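Long-range contacts in benzoylformate decarboxylase (Mycobacterium smegmatis, PDB 4Q9D), which is a magnesium-containing enzyme of the thiamine pyrophosphate family, built from N-terminal, central and C-terminal domains: residues Gly259-Val264 with Tyr288-Thr293; His202-Leu207 with Ser265-Val270. All coordinates share one frame; numbering follows the deposited sequence.

Contact 1 (Gly259-Val264 with Tyr288-Thr293); sequences GVEQAV and YLPEGT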
loop_
_atom_site.group_PDB
_atom_site.type_symbol
_atom_site.label_atom_id
_atom_site.label_comp_id
_atom_site.label_asym_id
_atom_site.label_seq_id
_atom_site.Cartn_x
_atom_site.Cartn_y
_atom_site.Cartn_z
ATOM N N GLY B 259 8.897 -26.910 22.703
ATOM C CA GLY B 259 9.961 -26.703 23.681
ATOM C C GLY B 259 9.582 -25.753 24.814
ATOM O O GLY B 259 9.833 -26.015 25.993
ATOM N N VAL B 260 8.988 -24.625 24.451
ATOM C CA VAL B 260 8.476 -23.688 25.447
ATOM C C VAL B 260 7.362 -24.308 26.290
ATOM O O VAL B 260 7.337 -24.128 27.513
ATOM C CB VAL B 260 8.007 -22.368 24.814
ATOM C CG1 VAL B 260 7.288 -21.496 25.845
ATOM C CG2 VAL B 260 9.198 -21.613 24.209
ATOM N N GLU B 261 6.453 -25.041 25.639
ATOM C CA GLU B 261 5.406 -25.764 26.362
ATOM C C GLU B 261 5.990 -26.619 27.501
ATOM O O GLU B 261 5.554 -26.523 28.646
ATOM C CB GLU B 261 4.576 -26.659 25.426
ATOM C CG GLU B 261 3.549 -27.509 26.230
ATOM C CD GLU B 261 2.709 -28.483 25.392
ATOM O OE1 GLU B 261 2.977 -28.688 24.188
ATOM O OE2 GLU B 261 1.754 -29.051 25.959
ATOM N N GLN B 262 6.988 -27.444 27.174
ATOM C CA GLN B 262 7.663 -28.285 28.159
ATOM C C GLN B 262 8.436 -27.473 29.192
ATOM O O GLN B 262 8.475 -27.846 30.352
ATOM C CB GLN B 262 8.597 -29.306 27.478
ATOM C CG GLN B 262 7.849 -30.304 26.609
ATOM C CD GLN B 262 8.784 -31.284 25.872
ATOM O OE1 GLN B 262 9.958 -31.424 26.209
ATOM N NE2 GLN B 262 8.254 -31.952 24.859
ATOM N N ALA B 263 9.039 -26.358 28.792
ATOM C CA ALA B 263 9.815 -25.562 29.757
ATOM C C ALA B 263 8.924 -24.846 30.771
ATOM O O ALA B 263 9.340 -24.598 31.899
ATOM C CB ALA B 263 10.720 -24.562 29.058
ATOM N N VAL B 264 7.704 -24.493 30.376
ATOM C CA VAL B 264 6.859 -23.739 31.302
ATOM C C VAL B 264 5.860 -24.625 32.069
ATOM O O VAL B 264 5.192 -24.140 32.979
ATOM C CB VAL B 264 6.089 -22.575 30.604
ATOM C CG1 VAL B 264 7.055 -21.683 29.730
ATOM C CG2 VAL B 264 4.944 -23.141 29.793
ATOM N N TYR B 288 0.634 -23.748 22.735
ATOM C CA TYR B 288 1.267 -22.488 23.109
ATOM C C TYR B 288 1.505 -22.451 24.608
ATOM O O TYR B 288 2.602 -22.101 25.066
ATOM C CB TYR B 288 0.407 -21.301 22.657
ATOM C CG TYR B 288 0.399 -21.146 21.158
ATOM C CD1 TYR B 288 1.592 -20.913 20.472
ATOM C CD2 TYR B 288 -0.782 -21.241 20.420
ATOM C CE1 TYR B 288 1.624 -20.782 19.092
ATOM C CE2 TYR B 288 -0.758 -21.103 19.006
ATOM C CZ TYR B 288 0.448 -20.863 18.367
ATOM O OH TYR B 288 0.521 -20.760 16.991
ATOM N N LEU B 289 0.475 -22.823 25.369
ATOM C CA LEU B 289 0.554 -22.873 26.828
ATOM C C LEU B 289 -0.111 -24.137 27.280
ATOM O O LEU B 289 -1.277 -24.358 26.971
ATOM C CB LEU B 289 -0.266 -21.761 27.456
ATOM C CG LEU B 289 0.301 -20.494 28.053
ATOM C CD1 LEU B 289 -0.804 -19.821 28.894
ATOM C CD2 LEU B 289 1.556 -20.733 28.828
ATOM N N PRO B 290 0.595 -24.940 28.062
ATOM C CA PRO B 290 -0.038 -26.152 28.611
ATOM C C PRO B 290 -1.095 -25.824 29.679
ATOM O O PRO B 290 -0.913 -24.891 30.480
ATOM C CB PRO B 290 1.137 -26.895 29.250
ATOM C CG PRO B 290 2.128 -25.783 29.611
ATOM C CD PRO B 290 1.963 -24.720 28.561
ATOM N N GLU B 291 -2.191 -26.582 29.675
ATOM C CA GLU B 291 -3.225 -26.485 30.701
ATOM C C GLU B 291 -2.630 -26.504 32.111
ATOM O O GLU B 291 -1.695 -27.246 32.396
ATOM C CB GLU B 291 -4.235 -27.615 30.541
ATOM C CG GLU B 291 -5.462 -27.471 31.432
ATOM C CD GLU B 291 -6.387 -28.665 31.325
ATOM O OE1 GLU B 291 -5.981 -29.776 31.737
ATOM O OE2 GLU B 291 -7.519 -28.497 30.821
ATOM N N GLY B 292 -3.129 -25.637 32.979
ATOM C CA GLY B 292 -2.520 -25.505 34.291
ATOM C C GLY B 292 -1.479 -24.393 34.392
ATOM O O GLY B 292 -1.031 -24.046 35.493
ATOM N N THR B 293 -1.076 -23.827 33.253
ATOM C CA THR B 293 -0.127 -22.715 33.299
ATOM C C THR B 293 -0.784 -21.455 32.765
ATOM O O THR B 293 -1.214 -21.432 31.613
ATOM C CB THR B 293 1.135 -23.007 32.468
ATOM O OG1 THR B 293 1.757 -24.202 32.949
ATOM C CG2 THR B 293 2.120 -21.848 32.582
#

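Contact 2 (His202-Leu207 with Ser265-Val270); sequences HPMLVL and SAYDLV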
loop_
_atom_site.group_PDB
_atom_site.type_symbol
_atom_site.label_atom_id
_atom_site.label_comp_id
_atom_site.label_asym_id
_atom_site.label_seq_id
_atom_site.Cartn_x
_atom_site.Cartn_y
_atom_site.Cartn_z
ATOM N N HIS B 202 4.047 -21.341 41.866
ATOM C CA HIS B 202 5.280 -21.632 41.140
ATOM C C HIS B 202 5.402 -20.706 39.924
ATOM O O HIS B 202 5.198 -21.134 38.788
ATOM C CB HIS B 202 5.292 -23.092 40.669
ATOM C CG HIS B 202 5.127 -24.092 41.769
ATOM N ND1 HIS B 202 6.168 -24.479 42.581
ATOM C CD2 HIS B 202 4.040 -24.798 42.178
ATOM C CE1 HIS B 202 5.730 -25.372 43.458
ATOM N NE2 HIS B 202 4.445 -25.579 43.233
ATOM N N PRO B 203 5.716 -19.429 40.161
ATOM C CA PRO B 203 5.806 -18.501 39.038
ATOM C C PRO B 203 7.150 -18.612 38.328
ATOM O O PRO B 203 8.131 -19.113 38.874
ATOM C CB PRO B 203 5.682 -17.137 39.705
ATOM C CG PRO B 203 6.250 -17.341 41.072
ATOM C CD PRO B 203 5.934 -18.765 41.459
ATOM N N MET B 204 7.181 -18.146 37.086
ATOM C CA MET B 204 8.433 -17.996 36.368
ATOM C C MET B 204 8.442 -16.637 35.680
ATOM O O MET B 204 7.404 -16.174 35.200
ATOM C CB MET B 204 8.602 -19.141 35.342
ATOM C CG MET B 204 9.937 -19.083 34.588
ATOM S SD MET B 204 9.766 -18.242 32.969
ATOM C CE MET B 204 8.864 -19.530 32.108
ATOM N N LEU B 205 9.610 -16.015 35.608
ATOM C CA LEU B 205 9.725 -14.690 35.054
ATOM C C LEU B 205 10.571 -14.722 33.785
ATOM O O LEU B 205 11.624 -15.355 33.764
ATOM C CB LEU B 205 10.363 -13.757 36.080
ATOM C CG LEU B 205 10.637 -12.327 35.610
ATOM C CD1 LEU B 205 9.294 -11.634 35.277
ATOM C CD2 LEU B 205 11.405 -11.556 36.677
ATOM N N VAL B 206 10.096 -14.047 32.733
ATOM C CA VAL B 206 10.864 -13.877 31.496
ATOM C C VAL B 206 11.141 -12.398 31.311
ATOM O O VAL B 206 10.211 -11.596 31.322
ATOM C CB VAL B 206 10.100 -14.398 30.234
ATOM C CG1 VAL B 206 10.982 -14.301 29.008
ATOM C CG2 VAL B 206 9.612 -15.843 30.427
ATOM N N LEU B 207 12.415 -12.046 31.153
ATOM C CA LEU B 207 12.841 -10.673 30.930
ATOM C C LEU B 207 13.490 -10.606 29.556
ATOM O O LEU B 207 14.581 -11.147 29.336
ATOM C CB LEU B 207 13.834 -10.200 32.018
ATOM C CG LEU B 207 13.288 -10.078 33.463
ATOM C CD1 LEU B 207 14.399 -9.747 34.479
ATOM C CD2 LEU B 207 12.166 -9.033 33.566
ATOM N N SER B 265 5.749 -25.906 31.700
ATOM C CA SER B 265 4.739 -26.788 32.312
ATOM C C SER B 265 4.921 -27.004 33.825
ATOM O O SER B 265 3.968 -27.341 34.523
ATOM C CB SER B 265 4.693 -28.137 31.604
ATOM O OG SER B 265 5.955 -28.749 31.727
ATOM N N ALA B 266 6.134 -26.790 34.327
ATOM C CA ALA B 266 6.401 -26.880 35.758
ATOM C C ALA B 266 5.825 -25.703 36.525
ATOM O O ALA B 266 5.780 -25.737 37.746
ATOM C CB ALA B 266 7.914 -26.929 36.001
ATOM N N TYR B 267 5.435 -24.639 35.822
ATOM C CA TYR B 267 5.016 -23.411 36.496
ATOM C C TYR B 267 3.519 -23.195 36.404
ATOM O O TYR B 267 2.889 -23.594 35.433
ATOM C CB TYR B 267 5.785 -22.209 35.935
ATOM C CG TYR B 267 7.279 -22.428 35.973
ATOM C CD1 TYR B 267 7.969 -22.416 37.181
ATOM C CD2 TYR B 267 7.996 -22.685 34.800
ATOM C CE1 TYR B 267 9.343 -22.633 37.233
ATOM C CE2 TYR B 267 9.370 -22.900 34.835
ATOM C CZ TYR B 267 10.037 -22.874 36.058
ATOM O OH TYR B 267 11.391 -23.085 36.101
ATOM N N ASP B 268 2.931 -22.573 37.422
ATOM C CA ASP B 268 1.511 -22.288 37.341
ATOM C C ASP B 268 1.263 -20.892 36.747
ATOM O O ASP B 268 0.136 -20.590 36.348
ATOM C CB ASP B 268 0.779 -22.503 38.696
ATOM C CG ASP B 268 1.280 -21.581 39.828
ATOM O OD1 ASP B 268 2.378 -21.008 39.743
ATOM O OD2 ASP B 268 0.556 -21.436 40.841
ATOM N N LEU B 269 2.311 -20.054 36.685
ATOM C CA LEU B 269 2.184 -18.710 36.107
ATOM C C LEU B 269 3.496 -18.254 35.463
ATOM O O LEU B 269 4.561 -18.307 36.095
ATOM C CB LEU B 269 1.776 -17.692 37.171
ATOM C CG LEU B 269 1.673 -16.242 36.686
ATOM C CD1 LEU B 269 0.447 -16.076 35.784
ATOM C CD2 LEU B 269 1.609 -15.271 37.862
ATOM N N VAL B 270 3.414 -17.834 34.198
ATOM C CA VAL B 270 4.560 -17.237 33.503
ATOM C C VAL B 270 4.333 -15.733 33.388
ATOM O O VAL B 270 3.294 -15.283 32.885
ATOM C CB VAL B 270 4.785 -17.873 32.112
ATOM C CG1 VAL B 270 6.054 -17.276 31.463
ATOM C CG2 VAL B 270 4.933 -19.374 32.267
#

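Contact 1 (Gly259-Val264 with Tyr288-Thr293)
Val264, the last residue of helix 257-264, faces Thr293, the residue just before strand 294-299, with their CA atoms 7.3 Å apart. The backbones come nearer at Glu261 and Leu289, where the CA separation is 5.7 Å. Both segments belong to the Rossmann-like central domain, where a connecting helix packs against the loop that leads into strand 294-299 of a parallel sheet. That loop ends in a type II beta turn from Pro290 to Thr293, closed by a backbone bond from Thr293 N to Pro290 O. Gly292 suits the third position of this turn because its phi of 94° would press a beta carbon against the preceding carbonyl oxygen.

Between the segments the contact is van der Waals, with Pro290 set against Val264 and Glu261. Its compact ring touches both of them. The CD atom meets Val264 CG2 at 3.6 Å, the two side chains crossing at about a right angle, while CG rests 3.6 Å from Glu261 O. Val264 CG2 lies between the backbone N and the carbonyl carbon (chi1 -50° for CG1), and this same methyl also reaches Leu289 CD2. Glu261 slides past the proline in the opposite sense, its CG 3.9 Å from Pro290 CB. The extended chain of Glu261 gives an apolar flank to the ring and still carries a carboxylate beyond it, where OE1 accepts a hydrogen bond from Glu287 N.

Thr293 suits its buried place by offering two different branches. Its hydroxyl pairs with Tyr267 O, probably as a hydrogen bond, and comes only into van der Waals range of Val264 O. Its methyl, CG2, lies 4.2 Å from Val264 CG2.

Contact 2 (His202-Leu207 with Ser265-Val270)
Parallel beta pairing joins Pro203 to Leu269 and Met204 to Val270, at the starts of two neighbouring strands. Met204 N gives Leu269 O a hydrogen bond of 2.8 Å. Proline is accommodated one residue earlier because Met204, not Pro203, supplies the N-H to Leu269; Pro203 CA adds a C-H contact to the same oxygen. These are central strands of the Rossmann-like sheet, and Val206 and Val270, beta-branched residues well suited to strands, touch through CG2 and CG1.

Ahead of the pairing, Asp268 grips His202 twice. Asp268 N bonds to His202 O at 3.0 Å, while Asp268 OD1 accepts His202 N at 2.7 Å, met from above the carboxylate plane. The chi1 of 62° sets Asp268 CG between its own N and carbonyl carbon, and OD2 binds Lys201 N.

Tyr267 offers a broad flat surface to Met204. Met204 CB sits over the centre of the ring, 3.6 Å from the centroid, a CH-pi contact. Met204 CG, anti to the backbone N (chi1 -177°), lies 3.9 Å from Tyr267 CE2. The sulfur stands obliquely to the ring in a Met-aromatic contact, and the bent chain brings CE to 3.7 Å from Val270 CG1.

Overall arrangement
Contacts 1 and 2 lie 9 Å apart between centres, within the central domain. Their segments alternate along the chain: strand 203-207, helix 257-264, the 265-270 connection into strand 269-273, then the loop before strand 294-299. These three strands are consecutive neighbours in a parallel sheet of order 3-2-1-4-5-6, and helix 257-264 belongs to the crossover that returns from edge strand 249-252 to the sheet's middle. The contacts meet directly: Val264 CG1 packs 3.7 Å from Met204 CE, and Thr293 CG2 lies 3.8 Å from Val270 CG2. Val264, Met204, Val270 and Thr293 thus bring the helix end, the incoming loop and the strand starts together on one side of the sheet.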